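Local structure of putative metal binding protein (Coccidioides immitis, 3CVG) at residues S99-F107 against Q277-R285; P144-D152 against W179-A190. The protein is of unknown function but has a periplasmic-binding-protein-like fold, carries a bound calcium ion and probably binds a metal or other small ligand. All coordinates share one frame; numbering follows the deposited sequence.

Interaction 1: residues S99-F107 against Q277-R285; sequences SYYAFRDHF and QLYSPAPYR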
loop_
_atom_site.group_PDB
_atom_site.type_symbol
_atom_site.label_atom_id
_atom_site.label_comp_id
_atom_site.label_asym_id
_atom_site.label_seq_id
_atom_site.Cartn_x
_atom_site.Cartn_y
_atom_site.Cartn_z
ATOM N N SER A 99 -6.221 16.708 4.414
ATOM C CA SER A 99 -5.470 15.757 3.605
ATOM C C SER A 99 -6.317 15.592 2.351
ATOM O O SER A 99 -7.477 16.010 2.335
ATOM C CB SER A 99 -5.346 14.411 4.317
ATOM O OG SER A 99 -6.599 13.763 4.410
ATOM N N TYR A 100 -5.748 14.987 1.313
ATOM C CA TYR A 100 -6.466 14.784 0.056
ATOM C C TYR A 100 -6.533 13.299 -0.301
ATOM O O TYR A 100 -5.497 12.651 -0.452
ATOM C CB TYR A 100 -5.763 15.545 -1.071
ATOM C CG TYR A 100 -5.636 17.032 -0.822
ATOM C CD1 TYR A 100 -6.692 17.899 -1.099
ATOM C CD2 TYR A 100 -4.468 17.568 -0.286
ATOM C CE1 TYR A 100 -6.588 19.267 -0.844
ATOM C CE2 TYR A 100 -4.353 18.931 -0.026
ATOM C CZ TYR A 100 -5.416 19.773 -0.309
ATOM O OH TYR A 100 -5.314 21.119 -0.048
ATOM N N TYR A 101 -7.746 12.765 -0.428
ATOM C CA TYR A 101 -7.922 11.358 -0.782
ATOM C C TYR A 101 -7.465 11.233 -2.232
ATOM O O TYR A 101 -8.075 11.818 -3.122
ATOM C CB TYR A 101 -9.399 10.955 -0.667
ATOM C CG TYR A 101 -9.638 9.499 -0.299
ATOM C CD1 TYR A 101 -8.829 8.476 -0.813
ATOM C CD2 TYR A 101 -10.693 9.139 0.541
ATOM C CE1 TYR A 101 -9.067 7.130 -0.488
ATOM C CE2 TYR A 101 -10.940 7.803 0.866
ATOM C CZ TYR A 101 -10.124 6.803 0.348
ATOM O OH TYR A 101 -10.358 5.482 0.684
ATOM N N ALA A 102 -6.399 10.471 -2.466
ATOM C CA ALA A 102 -5.833 10.309 -3.810
ATOM C C ALA A 102 -6.329 9.098 -4.599
ATOM O O ALA A 102 -6.769 9.229 -5.744
ATOM C CB ALA A 102 -4.311 10.267 -3.719
ATOM N N PHE A 103 -6.223 7.915 -4.005
ATOM C CA PHE A 103 -6.674 6.705 -4.670
ATOM C C PHE A 103 -6.847 5.569 -3.672
ATOM O O PHE A 103 -6.519 5.711 -2.492
ATOM C CB PHE A 103 -5.701 6.314 -5.798
ATOM C CG PHE A 103 -4.303 6.003 -5.336
ATOM C CD1 PHE A 103 -3.967 4.726 -4.887
ATOM C CD2 PHE A 103 -3.315 6.984 -5.363
ATOM C CE1 PHE A 103 -2.673 4.435 -4.476
ATOM C CE2 PHE A 103 -2.013 6.701 -4.951
ATOM C CZ PHE A 103 -1.694 5.422 -4.508
ATOM N N ARG A 104 -7.385 4.451 -4.147
ATOM C CA ARG A 104 -7.619 3.296 -3.290
ATOM C C ARG A 104 -6.879 2.053 -3.785
ATOM O O ARG A 104 -7.092 1.584 -4.908
ATOM C CB ARG A 104 -9.128 3.019 -3.186
ATOM C CG ARG A 104 -9.895 4.056 -2.331
ATOM C CD ARG A 104 -11.429 3.889 -2.392
ATOM N NE ARG A 104 -11.981 4.283 -3.694
ATOM C CZ ARG A 104 -13.281 4.321 -3.988
ATOM N NH1 ARG A 104 -14.193 3.989 -3.080
ATOM N NH2 ARG A 104 -13.676 4.688 -5.202
ATOM N N ASP A 105 -5.990 1.544 -2.936
ATOM C CA ASP A 105 -5.224 0.345 -3.243
ATOM C C ASP A 105 -5.914 -0.788 -2.486
ATOM O O ASP A 105 -6.812 -0.538 -1.679
ATOM C CB ASP A 105 -3.773 0.526 -2.784
ATOM C CG ASP A 105 -2.906 -0.695 -3.071
ATOM O OD1 ASP A 105 -3.220 -1.455 -4.012
ATOM O OD2 ASP A 105 -1.894 -0.879 -2.361
ATOM N N HIS A 106 -5.516 -2.029 -2.737
ATOM C CA HIS A 106 -6.163 -3.145 -2.063
ATOM C C HIS A 106 -5.189 -4.233 -1.621
ATOM O O HIS A 106 -4.265 -4.587 -2.351
ATOM C CB HIS A 106 -7.232 -3.760 -2.975
ATOM C CG HIS A 106 -8.165 -2.750 -3.576
ATOM N ND1 HIS A 106 -7.862 -2.043 -4.720
ATOM C CD2 HIS A 106 -9.364 -2.278 -3.149
ATOM C CE1 HIS A 106 -8.830 -1.180 -4.973
ATOM N NE2 HIS A 106 -9.752 -1.301 -4.034
ATOM N N PHE A 107 -5.395 -4.739 -0.409
ATOM C CA PHE A 107 -4.568 -5.817 0.129
ATOM C C PHE A 107 -5.301 -7.125 -0.195
ATOM O O PHE A 107 -6.492 -7.113 -0.522
ATOM C CB PHE A 107 -4.444 -5.696 1.660
ATOM C CG PHE A 107 -3.540 -4.575 2.128
ATOM C CD1 PHE A 107 -2.166 -4.635 1.924
ATOM C CD2 PHE A 107 -4.068 -3.476 2.811
ATOM C CE1 PHE A 107 -1.322 -3.621 2.399
ATOM C CE2 PHE A 107 -3.237 -2.458 3.287
ATOM C CZ PHE A 107 -1.859 -2.532 3.080
ATOM N N GLN A 277 -6.554 -2.453 -14.318
ATOM C CA GLN A 277 -6.506 -1.158 -13.650
ATOM C C GLN A 277 -5.896 -1.484 -12.296
ATOM O O GLN A 277 -6.431 -2.313 -11.560
ATOM C CB GLN A 277 -7.906 -0.574 -13.450
ATOM C CG GLN A 277 -7.896 0.738 -12.663
ATOM C CD GLN A 277 -9.283 1.332 -12.482
ATOM O OE1 GLN A 277 -10.161 0.719 -11.882
ATOM N NE2 GLN A 277 -9.482 2.535 -13.002
ATOM N N LEU A 278 -4.781 -0.847 -11.974
ATOM C CA LEU A 278 -4.101 -1.115 -10.714
ATOM C C LEU A 278 -4.833 -0.612 -9.473
ATOM O O LEU A 278 -5.105 -1.384 -8.551
ATOM C CB LEU A 278 -2.694 -0.518 -10.750
ATOM C CG LEU A 278 -1.869 -0.670 -9.471
ATOM C CD1 LEU A 278 -1.840 -2.130 -9.039
ATOM C CD2 LEU A 278 -0.471 -0.145 -9.714
ATOM N N TYR A 279 -5.151 0.679 -9.461
ATOM C CA TYR A 279 -5.821 1.306 -8.329
ATOM C C TYR A 279 -7.216 1.828 -8.665
ATOM O O TYR A 279 -7.526 2.115 -9.823
ATOM C CB TYR A 279 -5.003 2.496 -7.822
ATOM C CG TYR A 279 -3.556 2.222 -7.503
ATOM C CD1 TYR A 279 -2.537 2.857 -8.215
ATOM C CD2 TYR A 279 -3.198 1.370 -6.462
ATOM C CE1 TYR A 279 -1.197 2.657 -7.891
ATOM C CE2 TYR A 279 -1.855 1.161 -6.128
ATOM C CZ TYR A 279 -0.864 1.808 -6.846
ATOM O OH TYR A 279 0.462 1.631 -6.515
ATOM N N SER A 280 -8.052 1.960 -7.642
ATOM C CA SER A 280 -9.389 2.495 -7.837
ATOM C C SER A 280 -9.318 3.993 -7.577
ATOM O O SER A 280 -8.520 4.457 -6.758
ATOM C CB SER A 280 -10.392 1.862 -6.870
ATOM O OG SER A 280 -10.640 0.508 -7.194
ATOM N N PRO A 281 -10.134 4.776 -8.293
ATOM C CA PRO A 281 -10.129 6.226 -8.096
ATOM C C PRO A 281 -10.602 6.534 -6.678
ATOM O O PRO A 281 -11.230 5.694 -6.031
ATOM C CB PRO A 281 -11.121 6.719 -9.152
ATOM C CG PRO A 281 -10.980 5.687 -10.240
ATOM C CD PRO A 281 -10.945 4.404 -9.465
ATOM N N ALA A 282 -10.296 7.727 -6.190
ATOM C CA ALA A 282 -10.737 8.119 -4.855
ATOM C C ALA A 282 -12.262 8.120 -4.858
ATOM O O ALA A 282 -12.876 8.246 -5.912
ATOM C CB ALA A 282 -10.217 9.505 -4.517
ATOM N N PRO A 283 -12.893 7.974 -3.683
ATOM C CA PRO A 283 -14.360 7.967 -3.616
ATOM C C PRO A 283 -14.965 9.285 -4.116
ATOM O O PRO A 283 -14.329 10.331 -4.042
ATOM C CB PRO A 283 -14.641 7.740 -2.127
ATOM C CG PRO A 283 -13.407 7.019 -1.637
ATOM C CD PRO A 283 -12.303 7.748 -2.351
ATOM N N TYR A 284 -16.192 9.217 -4.626
ATOM C CA TYR A 284 -16.898 10.399 -5.123
ATOM C C TYR A 284 -16.904 11.517 -4.084
ATOM O O TYR A 284 -17.164 11.279 -2.908
ATOM C CB TYR A 284 -18.350 10.047 -5.464
ATOM C CG TYR A 284 -19.193 11.240 -5.880
ATOM C CD1 TYR A 284 -19.326 11.592 -7.223
ATOM C CD2 TYR A 284 -19.846 12.024 -4.926
ATOM C CE1 TYR A 284 -20.088 12.697 -7.606
ATOM C CE2 TYR A 284 -20.604 13.126 -5.296
ATOM C CZ TYR A 284 -20.722 13.455 -6.634
ATOM O OH TYR A 284 -21.465 14.549 -7.003
ATOM N N ARG A 285 -16.626 12.736 -4.531
ATOM C CA ARG A 285 -16.615 13.901 -3.651
ATOM C C ARG A 285 -17.015 15.130 -4.468
ATOM O O ARG A 285 -17.270 14.964 -5.680
ATOM C CB ARG A 285 -15.220 14.096 -3.046
ATOM C CG ARG A 285 -15.117 15.218 -2.017
ATOM C CD ARG A 285 -13.708 15.274 -1.425
ATOM N NE ARG A 285 -13.493 16.426 -0.551
ATOM C CZ ARG A 285 -14.116 16.630 0.607
ATOM N NH1 ARG A 285 -15.012 15.760 1.050
ATOM N NH2 ARG A 285 -13.836 17.706 1.330
HETATM O O HOH W 1 -4.978 -1.917 -5.815
#
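R104 and S280 face each other across an antiparallel hydrogen-bonded pair, where the C-terminal segment meets strand 100-111 over a short reach. The bond from R104 N to S280 O is 2.8 Å and nearly straight, and S280 N returns one to R104 O. From this pair the R104 side chain can be followed outward. Its CB rests against S280 CB, and CD lies against the ring of P283. A bend at chi3 (-71°) then brings the guanidinium side-on to P281 O, to which NE and NH2 both donate, each at 2.8 Å and close to the guanidinium plane, both bent, at about 140°. NH1, the remaining nitrogen, packs with CZ under P283 CG, which covers one guanidinium face. P283 serves a second flat group as well: its CD stands over the centre of the Y101 ring in a CH-pi contact, 3.4 Å from the centroid, while H238 stacks with that ring. Further along, F103 CE1 sits above the middle of the Y279 ring, with ring planes 36° apart, and L278 CG covers the opposite face. The D105 carboxylate meets the edge of Y279 at right angles. Its OD1 accepts from a water 2.6 Å away that also donates to L278 O, while OD2 is bonded by N235; Y279 OH reaches S32. The contact thus spends one arginine on a backbone carbonyl of the C-terminal tail: P281 has no N-H to offer a strand partner, and two charged N-H groups converging on its oxygen would probably polarise that carbonyl.

Interaction 2: residues P144-D152 against W179-A190; sequences PVRFLSRYD and WYHQYITFPIQA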
loop_
_atom_site.group_PDB
_atom_site.type_symbol
_atom_site.label_atom_id
_atom_site.label_comp_id
_atom_site.label_asym_id
_atom_site.label_seq_id
_atom_site.Cartn_x
_atom_site.Cartn_y
_atom_site.Cartn_z
ATOM N N PRO A 144 2.201 -27.770 6.680
ATOM C CA PRO A 144 1.817 -27.083 7.915
ATOM C C PRO A 144 1.359 -25.660 7.583
ATOM O O PRO A 144 1.790 -25.081 6.584
ATOM C CB PRO A 144 3.104 -27.110 8.738
ATOM C CG PRO A 144 4.166 -27.032 7.687
ATOM C CD PRO A 144 3.657 -27.991 6.625
ATOM N N VAL A 145 0.474 -25.110 8.405
ATOM C CA VAL A 145 -0.015 -23.756 8.178
ATOM C C VAL A 145 1.025 -22.754 8.679
ATOM O O VAL A 145 1.355 -22.739 9.863
ATOM C CB VAL A 145 -1.340 -23.518 8.927
ATOM C CG1 VAL A 145 -1.781 -22.067 8.785
ATOM C CG2 VAL A 145 -2.411 -24.457 8.380
ATOM N N ARG A 146 1.563 -21.954 7.763
ATOM C CA ARG A 146 2.545 -20.927 8.104
ATOM C C ARG A 146 2.113 -19.596 7.467
ATOM O O ARG A 146 1.445 -19.584 6.430
ATOM C CB ARG A 146 3.946 -21.341 7.624
ATOM C CG ARG A 146 4.521 -22.557 8.388
ATOM C CD ARG A 146 5.813 -23.062 7.765
ATOM N NE ARG A 146 6.854 -22.034 7.726
ATOM C CZ ARG A 146 7.544 -21.626 8.786
ATOM N NH1 ARG A 146 7.309 -22.157 9.982
ATOM N NH2 ARG A 146 8.480 -20.701 8.648
ATOM N N PHE A 147 2.469 -18.485 8.108
ATOM C CA PHE A 147 2.111 -17.154 7.614
ATOM C C PHE A 147 3.373 -16.318 7.429
ATOM O O PHE A 147 4.147 -16.159 8.378
ATOM C CB PHE A 147 1.194 -16.449 8.618
ATOM C CG PHE A 147 0.762 -15.088 8.176
ATOM C CD1 PHE A 147 -0.367 -14.929 7.382
ATOM C CD2 PHE A 147 1.514 -13.965 8.508
ATOM C CE1 PHE A 147 -0.743 -13.672 6.929
ATOM C CE2 PHE A 147 1.139 -12.703 8.052
ATOM C CZ PHE A 147 0.008 -12.566 7.264
ATOM N N LEU A 148 3.562 -15.771 6.227
ATOM C CA LEU A 148 4.746 -14.960 5.931
ATOM C C LEU A 148 4.551 -13.468 6.192
ATOM O O LEU A 148 3.668 -12.820 5.619
ATOM C CB LEU A 148 5.199 -15.165 4.474
ATOM C CG LEU A 148 6.590 -14.638 4.067
ATOM C CD1 LEU A 148 7.109 -15.458 2.898
ATOM C CD2 LEU A 148 6.560 -13.142 3.694
ATOM N N SER A 149 5.393 -12.931 7.064
ATOM C CA SER A 149 5.359 -11.518 7.412
ATOM C C SER A 149 6.639 -10.835 6.938
ATOM O O SER A 149 7.745 -11.332 7.168
ATOM C CB SER A 149 5.206 -11.349 8.930
ATOM O OG SER A 149 5.491 -10.020 9.344
ATOM N N ARG A 150 6.492 -9.700 6.264
ATOM C CA ARG A 150 7.656 -8.953 5.806
ATOM C C ARG A 150 8.396 -8.328 6.999
ATOM O O ARG A 150 9.560 -7.936 6.874
ATOM C CB ARG A 150 7.238 -7.903 4.780
ATOM C CG ARG A 150 6.955 -8.526 3.407
ATOM C CD ARG A 150 6.331 -7.528 2.446
ATOM N NE ARG A 150 7.125 -6.311 2.347
ATOM C CZ ARG A 150 6.625 -5.125 2.024
ATOM N NH1 ARG A 150 5.330 -4.999 1.763
ATOM N NH2 ARG A 150 7.417 -4.060 1.981
ATOM N N TYR A 151 7.707 -8.228 8.140
ATOM C CA TYR A 151 8.301 -7.742 9.402
ATOM C C TYR A 151 9.245 -6.564 9.167
ATOM O O TYR A 151 10.377 -6.547 9.674
ATOM C CB TYR A 151 9.083 -8.913 10.037
ATOM C CG TYR A 151 9.052 -8.977 11.555
ATOM C CD1 TYR A 151 7.860 -9.193 12.234
ATOM C CD2 TYR A 151 10.222 -8.835 12.305
ATOM C CE1 TYR A 151 7.823 -9.264 13.621
ATOM C CE2 TYR A 151 10.197 -8.912 13.688
ATOM C CZ TYR A 151 8.999 -9.127 14.339
ATOM O OH TYR A 151 8.976 -9.243 15.707
ATOM N N ASP A 152 8.774 -5.574 8.415
ATOM C CA ASP A 152 9.608 -4.439 8.038
ATOM C C ASP A 152 8.981 -3.062 8.261
ATOM O O ASP A 152 9.417 -2.090 7.646
ATOM C CB ASP A 152 9.967 -4.586 6.557
ATOM C CG ASP A 152 8.731 -4.574 5.674
ATOM O OD1 ASP A 152 7.616 -4.546 6.240
ATOM O OD2 ASP A 152 8.851 -4.597 4.431
ATOM N N TRP A 179 5.392 -20.560 13.464
ATOM C CA TRP A 179 4.756 -20.566 12.144
ATOM C C TRP A 179 4.637 -19.130 11.576
ATOM O O TRP A 179 4.267 -18.935 10.409
ATOM C CB TRP A 179 3.365 -21.203 12.217
ATOM C CG TRP A 179 2.516 -20.737 13.376
ATOM C CD1 TRP A 179 2.395 -21.342 14.591
ATOM C CD2 TRP A 179 1.655 -19.593 13.410
ATOM N NE1 TRP A 179 1.505 -20.650 15.382
ATOM C CE2 TRP A 179 1.035 -19.572 14.681
ATOM C CE3 TRP A 179 1.346 -18.581 12.493
ATOM C CZ2 TRP A 179 0.123 -18.580 15.057
ATOM C CZ3 TRP A 179 0.441 -17.591 12.865
ATOM C CH2 TRP A 179 -0.161 -17.598 14.136
ATOM N N TYR A 180 4.933 -18.132 12.409
ATOM C CA TYR A 180 4.890 -16.730 11.985
ATOM C C TYR A 180 6.270 -16.520 11.376
ATOM O O TYR A 180 7.257 -16.290 12.085
ATOM C CB TYR A 180 4.667 -15.805 13.189
ATOM C CG TYR A 180 4.418 -14.350 12.829
ATOM C CD1 TYR A 180 3.226 -13.948 12.207
ATOM C CD2 TYR A 180 5.361 -13.370 13.132
ATOM C CE1 TYR A 180 2.988 -12.597 11.904
ATOM C CE2 TYR A 180 5.133 -12.027 12.830
ATOM C CZ TYR A 180 3.947 -11.643 12.220
ATOM O OH TYR A 180 3.726 -10.306 11.932
ATOM N N HIS A 181 6.314 -16.619 10.052
ATOM C CA HIS A 181 7.539 -16.542 9.271
ATOM C C HIS A 181 7.985 -15.158 8.822
ATOM O O HIS A 181 7.325 -14.503 8.009
ATOM C CB HIS A 181 7.386 -17.453 8.046
ATOM C CG HIS A 181 8.588 -17.479 7.149
ATOM N ND1 HIS A 181 8.506 -17.810 5.811
ATOM C CD2 HIS A 181 9.889 -17.210 7.390
ATOM C CE1 HIS A 181 9.710 -17.735 5.269
ATOM N NE2 HIS A 181 10.568 -17.374 6.205
ATOM N N GLN A 182 9.128 -14.741 9.356
ATOM C CA GLN A 182 9.725 -13.457 9.039
ATOM C C GLN A 182 10.606 -13.583 7.810
ATOM O O GLN A 182 11.649 -14.235 7.855
ATOM C CB GLN A 182 10.579 -12.962 10.214
ATOM C CG GLN A 182 9.788 -12.572 11.456
ATOM C CD GLN A 182 10.693 -12.131 12.605
ATOM O OE1 GLN A 182 11.790 -11.606 12.391
ATOM N NE2 GLN A 182 10.223 -12.324 13.826
ATOM N N TYR A 183 10.188 -12.963 6.715
ATOM C CA TYR A 183 10.969 -12.981 5.478
ATOM C C TYR A 183 11.043 -11.499 5.103
ATOM O O TYR A 183 10.145 -10.961 4.446
ATOM C CB TYR A 183 10.232 -13.782 4.407
ATOM C CG TYR A 183 11.032 -13.980 3.140
ATOM C CD1 TYR A 183 12.101 -14.886 3.091
ATOM C CD2 TYR A 183 10.739 -13.246 1.992
ATOM C CE1 TYR A 183 12.860 -15.049 1.916
ATOM C CE2 TYR A 183 11.489 -13.403 0.818
ATOM C CZ TYR A 183 12.543 -14.303 0.789
ATOM O OH TYR A 183 13.274 -14.453 -0.372
ATOM N N ILE A 184 12.118 -10.853 5.541
ATOM C CA ILE A 184 12.296 -9.422 5.364
ATOM C C ILE A 184 12.843 -8.987 4.019
ATOM O O ILE A 184 14.058 -8.892 3.826
ATOM C CB ILE A 184 13.186 -8.880 6.504
ATOM C CG1 ILE A 184 12.702 -9.474 7.837
ATOM C CG2 ILE A 184 13.121 -7.357 6.542
ATOM C CD1 ILE A 184 13.651 -9.270 9.012
ATOM N N THR A 185 11.928 -8.704 3.097
ATOM C CA THR A 185 12.286 -8.278 1.745
ATOM C C THR A 185 11.199 -7.368 1.173
ATOM O O THR A 185 10.202 -7.090 1.838
ATOM C CB THR A 185 12.398 -9.483 0.793
ATOM O OG1 THR A 185 11.119 -10.127 0.712
ATOM C CG2 THR A 185 13.438 -10.478 1.287
ATOM N N PHE A 186 11.396 -6.934 -0.073
ATOM C CA PHE A 186 10.427 -6.087 -0.773
ATOM C C PHE A 186 9.228 -6.957 -1.147
ATOM O O PHE A 186 9.318 -8.183 -1.107
ATOM C CB PHE A 186 11.041 -5.516 -2.057
ATOM C CG PHE A 186 12.395 -4.907 -1.866
ATOM C CD1 PHE A 186 12.594 -3.884 -0.943
ATOM C CD2 PHE A 186 13.476 -5.350 -2.628
ATOM C CE1 PHE A 186 13.856 -3.305 -0.781
ATOM C CE2 PHE A 186 14.743 -4.781 -2.478
ATOM C CZ PHE A 186 14.933 -3.755 -1.552
ATOM N N PRO A 187 8.101 -6.330 -1.541
ATOM C CA PRO A 187 6.852 -6.987 -1.931
ATOM C C PRO A 187 6.924 -8.201 -2.854
ATOM O O PRO A 187 6.417 -9.267 -2.514
ATOM C CB PRO A 187 6.057 -5.851 -2.570
ATOM C CG PRO A 187 6.436 -4.700 -1.732
ATOM C CD PRO A 187 7.946 -4.864 -1.634
ATOM N N ILE A 188 7.529 -8.031 -4.026
ATOM C CA ILE A 188 7.610 -9.118 -5.001
ATOM C C ILE A 188 8.330 -10.352 -4.459
ATOM O O ILE A 188 7.822 -11.471 -4.562
ATOM C CB ILE A 188 8.294 -8.641 -6.310
ATOM C CG1 ILE A 188 7.396 -7.623 -7.025
ATOM C CG2 ILE A 188 8.561 -9.838 -7.236
ATOM C CD1 ILE A 188 8.013 -7.021 -8.291
ATOM N N GLN A 189 9.509 -10.152 -3.882
ATOM C CA GLN A 189 10.267 -11.268 -3.316
ATOM C C GLN A 189 9.455 -11.975 -2.229
ATOM O O GLN A 189 9.387 -13.204 -2.198
ATOM C CB GLN A 189 11.589 -10.767 -2.737
ATOM C CG GLN A 189 12.609 -10.395 -3.798
ATOM C CD GLN A 189 13.666 -9.435 -3.288
ATOM O OE1 GLN A 189 14.114 -9.528 -2.139
ATOM N NE2 GLN A 189 14.085 -8.506 -4.151
ATOM N N ALA A 190 8.833 -11.203 -1.342
ATOM C CA ALA A 190 8.032 -11.790 -0.262
ATOM C C ALA A 190 6.861 -12.642 -0.765
ATOM O O ALA A 190 6.590 -13.718 -0.220
ATOM C CB ALA A 190 7.517 -10.680 0.678
#
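Two neighbouring parallel strands, 147-149 and 180-182, form the core of this contact, joined through helix 155-166 as a beta-alpha-beta unit. Their ladder alternates in the usual parallel manner: F147 N bonds to W179 O, H181 N to F147 O, S149 N to H181 O at 2.7 Å, and Y183 N to S149 O. On the face carrying F147, S149, Y180 and Q182, the F147 and Y180 side chains lie side by side, both pointing the same way. S149 CB and OG come against the Y180 hydroxyl end, and E160 bonds both S149 OG and Y180 OH. Y151 CE1 approaches the Y180 ring edge in its plane. Over one face of Y151 itself lies the Q182 amide, its plane only 17° from that of the ring and Q182 CD 3.3 Å from Y151 CD2, a flat stack completed by Q182 CG. On the sheet face that carries L148 and H181, the L148 branches meet Y183 CB and A190, with L148 CD2 4.0 Å from A190 CB.

Beyond the strands R150 reaches across to the start of helix 187-196. Its CG touches A190 CB at 3.5 Å, and the bend at chi3 (53°) swings the guanidinium so that NE donates to T185 O at 3.2 Å. P187 CG covers one guanidinium face, and NH2 makes a salt bridge with D152 OD2 (2.9 Å). The modelled calcium ion lies about 3 Å from the nearest atom of the R150 side chain, an unusual neighbour for a cation, so the contact can be said only to lie beside the ion. Helix 125-138 packs on V145, F147 and W179, helix 155-166 covers the S149 side, and strand 200-204 continues the sheet beside 147-149.

In the fold
From the N terminus, the chain reaches strand 100-111 with residues 99-107, the first half of interaction 1, and does not return to close that loop until 277-285, 170 residues later. Interaction 2 is closed entirely within this span: 144-152 leads into helix 155-166, and the chain comes back alongside as residues 179-190 after 26 intervening residues. The two are therefore nested and do not cross. Interaction 1 ties the C-terminal segment to the long strand 100-111, whereas interaction 2 joins short parallel strands and helix 187-196. Their centres stand 26 Å apart, on opposite sides of the chain's centre, with nearest atoms about 7 Å apart.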